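PDB 6AR0: sarcolemmal membrane-associated protein from Homo sapiens, which joins the STRIPAK phosphatase-kinase complex, which dephosphorylates STK3 and so restrains Hippo signalling, and is represented here by its FHA domain. Local coordinates for residues I28-S33 with A44-K49. Sequence-based numbering, arbitrary orientation.
Sequences IKIGRS and ATFDCK
Phe46 N donates to Gly31 O over 2.9 Å, and Ser33 N returns the bond to Phe46 O at 2.8 Å. With segment axes 2° apart, these bonds mark a parallel pairing; the Gly31 N to Ala44 O bond is weak, and at the start of the pairing a water takes over, donating to Lys29 O, accepting from Ala44 N and hydrogen-bonded to Thr45 OG1. Thr45 can serve both neighbours because chi1 of -60° sets OG1 beside the backbone N, facing the water, and CG2 anti to that N, where it packs 3.6 Å from Ser33 CA on the face where Gly31 has no side chain. On the other face, Ile30 CG1 lies 3.7 Å from Ala44 CB, and Ile30 CG2 meets the Phe46 ring at the edge, near its plane, 4.3 Å from Phe46 CE2. With CG opposite the backbone N (chi1 -169°), the Arg32 methylenes run past the Cys48 carbonyl, Arg32 CG 3.4 Å from Cys48 O; the bend at chi3 then turns the guanidinium so that NH1 bonds Leu51 O. Cutting Arg32 back to an alanine would probably leave Leu51 O without this guanidinium and uncover the Cys48 carbonyl. Strand 44-46 forms one border of a mixed sheet, with strand 28-32 between it and antiparallel strand 56-61, where Ile30 packs on Ala56 and Val58. The buried Phe46 ring reaches Ile121 of strand 117-128 in the second sheet and meets Phe17 edge-to-face, tying this border into the core of the FHA beta-sandwich.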
ATOM      1  N   ILE A  28      -5.513  -6.720  -4.986  1.00  8.58           N
ATOM      2  CA  ILE A  28      -6.103  -6.268  -3.733  1.00  8.98           C
ATOM      3  C   ILE A  28      -6.155  -4.745  -3.716  1.00  7.72           C
ATOM      4  O   ILE A  28      -5.153  -4.071  -3.989  1.00  8.42           O
ATOM      5  CB  ILE A  28      -5.307  -6.824  -2.537  1.00  9.70           C
ATOM      6  CG1 ILE A  28      -5.410  -8.361  -2.489  1.00 12.75           C
ATOM      7  CG2 ILE A  28      -5.786  -6.212  -1.221  1.00 13.29           C
ATOM      8  CD1 ILE A  28      -6.820  -8.915  -2.308  1.00 21.03           C
ATOM      9  N   LYS A  29      -7.326  -4.213  -3.374  1.00  9.11           N
ATOM     10  CA  LYS A  29      -7.497  -2.781  -3.219  1.00  9.07           C
ATOM     11  C   LYS A  29      -6.823  -2.302  -1.938  1.00 10.42           C
ATOM     12  O   LYS A  29      -6.894  -2.951  -0.884  1.00 11.68           O
ATOM     13  CB  LYS A  29      -8.981  -2.436  -3.163  1.00 11.92           C
ATOM     14  CG  LYS A  29      -9.240  -0.944  -3.336  1.00 15.45           C
ATOM     15  CD  LYS A  29     -10.682  -0.648  -3.699  1.00 20.69           C
ATOM     16  CE  LYS A  29     -11.522  -0.563  -2.455  1.00 25.34           C
ATOM     17  NZ  LYS A  29     -12.926  -0.211  -2.797  1.00 22.73           N
ATOM     18  N   ILE A  30      -6.140  -1.174  -2.050  1.00  8.54           N
ATOM     19  CA  ILE A  30      -5.646  -0.406  -0.914  1.00  7.95           C
ATOM     20  C   ILE A  30      -6.555   0.798  -0.758  1.00  8.02           C
ATOM     21  O   ILE A  30      -6.824   1.504  -1.736  1.00  8.83           O
ATOM     22  CB  ILE A  30      -4.203   0.045  -1.169  1.00  8.14           C
ATOM     23  CG1 ILE A  30      -3.292  -1.187  -1.278  1.00  9.66           C
ATOM     24  CG2 ILE A  30      -3.728   0.987  -0.073  1.00  9.22           C
ATOM     25  CD1 ILE A  30      -2.128  -1.025  -2.202  1.00 10.08           C
ATOM     26  N   GLY A  31      -7.048   1.033   0.453  1.00  8.12           N
ATOM     27  CA  GLY A  31      -7.936   2.164   0.628  1.00  9.74           C
ATOM     28  C   GLY A  31      -8.326   2.360   2.073  1.00  8.36           C
ATOM     29  O   GLY A  31      -7.980   1.576   2.963  1.00  8.78           O
ATOM     30  N   ARG A  32      -9.085   3.425   2.285  1.00  9.33           N
ATOM     31  CA  ARG A  32      -9.528   3.821   3.613  1.00  9.60           C
ATOM     32  C   ARG A  32     -10.659   2.927   4.105  1.00 10.36           C
ATOM     33  O   ARG A  32     -11.529   2.519   3.326  1.00 11.84           O
ATOM     34  CB  ARG A  32     -10.033   5.265   3.552  1.00 11.84           C
ATOM     35  CG  ARG A  32     -10.283   5.888   4.907  1.00 12.25           C
ATOM     36  CD  ARG A  32     -10.699   7.331   4.796  1.00 14.55           C
ATOM     37  NE  ARG A  32     -12.068   7.458   4.295  1.00 18.53           N
ATOM     38  CZ  ARG A  32     -12.416   7.880   3.082  1.00 16.91           C
ATOM     39  NH1 ARG A  32     -11.515   8.261   2.187  1.00 17.39           N
ATOM     40  NH2 ARG A  32     -13.702   7.939   2.760  1.00 22.17           N
ATOM     41  N   SER A  33     -10.662   2.665   5.410  1.00  9.74           N
ATOM     42  CA  SER A  33     -11.747   1.941   6.050  1.00  9.98           C
ATOM     43  C   SER A  33     -13.066   2.676   5.855  1.00 12.99           C
ATOM     44  O   SER A  33     -13.164   3.876   6.126  1.00 13.87           O
ATOM     45  CB  SER A  33     -11.430   1.840   7.538  1.00 11.79           C
ATOM     46  OG  SER A  33     -12.475   1.201   8.225  1.00 12.49           O
ATOM     47  N   ALA A  44      -5.541  -4.770   2.802  1.00  8.29           N
ATOM     48  CA  ALA A  44      -4.799  -3.525   2.796  1.00  8.14           C
ATOM     49  C   ALA A  44      -5.755  -2.348   2.922  1.00  7.19           C
ATOM     50  O   ALA A  44      -5.600  -1.319   2.265  1.00  8.61           O
ATOM     51  CB  ALA A  44      -3.888  -3.434   1.575  1.00  9.36           C
ATOM     52  N   THR A  45      -6.748  -2.513   3.788  1.00  7.96           N
ATOM     53  CA  THR A  45      -7.685  -1.460   4.148  1.00  8.20           C
ATOM     54  C   THR A  45      -7.246  -0.872   5.482  1.00  8.22           C
ATOM     55  O   THR A  45      -6.990  -1.611   6.441  1.00  8.39           O
ATOM     56  CB  THR A  45      -9.104  -2.012   4.248  1.00  8.43           C
ATOM     57  OG1 THR A  45      -9.470  -2.566   2.983  1.00 10.21           O
ATOM     58  CG2 THR A  45     -10.100  -0.925   4.641  1.00  9.65           C
ATOM     59  N   PHE A  46      -7.135   0.453   5.544  1.00  7.81           N
ATOM     60  CA  PHE A  46      -6.550   1.122   6.698  1.00  8.00           C
ATOM     61  C   PHE A  46      -7.489   2.179   7.260  1.00  9.01           C
ATOM     62  O   PHE A  46      -8.061   2.984   6.511  1.00  9.13           O
ATOM     63  CB  PHE A  46      -5.212   1.785   6.344  1.00  9.27           C
ATOM     64  CG  PHE A  46      -4.174   0.812   5.848  1.00  7.87           C
ATOM     65  CD1 PHE A  46      -3.384   0.082   6.733  1.00  9.01           C
ATOM     66  CD2 PHE A  46      -4.000   0.609   4.489  1.00  7.96           C
ATOM     67  CE1 PHE A  46      -2.452  -0.820   6.261  1.00  8.84           C
ATOM     68  CE2 PHE A  46      -3.072  -0.304   4.028  1.00  8.59           C
ATOM     69  CZ  PHE A  46      -2.295  -1.008   4.918  1.00  8.78           C
ATOM     70  N   ASP A  47      -7.628   2.182   8.574  1.00  9.56           N
ATOM     71  CA  ASP A  47      -8.301   3.269   9.274  1.00 10.41           C
ATOM     72  C   ASP A  47      -7.284   4.399   9.355  1.00 10.01           C
ATOM     73  O   ASP A  47      -6.415   4.421  10.236  1.00 12.32           O
ATOM     74  CB  ASP A  47      -8.739   2.779  10.645  1.00 11.35           C
ATOM     75  CG  ASP A  47      -9.441   3.827  11.444  1.00 14.16           C
ATOM     76  OD1 ASP A  47      -9.670   4.941  10.912  1.00 14.76           O
ATOM     77  OD2 ASP A  47      -9.779   3.522  12.606  1.00 16.51           O
ATOM     78  N   CYS A  48      -7.356   5.315   8.386  1.00 10.19           N
ATOM     79  CA  CYS A  48      -6.392   6.406   8.244  1.00 10.52           C
ATOM     80  C   CYS A  48      -7.051   7.478   7.397  1.00 10.21           C
ATOM     81  O   CYS A  48      -7.462   7.209   6.265  1.00 11.09           O
ATOM     82  CB  CYS A  48      -5.115   5.900   7.560  1.00 11.50           C
ATOM     83  SG  CYS A  48      -3.855   7.158   7.280  1.00 13.27           S
ATOM     84  N   LYS A  49      -7.125   8.692   7.942  1.00 12.26           N
ATOM     85  CA  LYS A  49      -7.939   9.743   7.354  1.00 12.93           C
ATOM     86  C   LYS A  49      -7.464  10.136   5.964  1.00 12.10           C
ATOM     87  O   LYS A  49      -8.278  10.537   5.119  1.00 14.03           O
ATOM     88  CB  LYS A  49      -7.901  10.969   8.274  1.00 14.63           C
ATOM     89  CG  LYS A  49      -8.874  12.050   7.882  1.00 15.62           C
ATOM     90  CD  LYS A  49      -8.838  13.230   8.827  1.00 18.13           C
ATOM     91  CE  LYS A  49      -9.828  14.291   8.397  1.00 20.61           C
ATOM     92  NZ  LYS A  49      -9.633  15.532   9.169  1.00 21.32           N
TER
HETATM   93  O   HOH W   1      -7.978  -4.189   1.163  1.00 10.09           O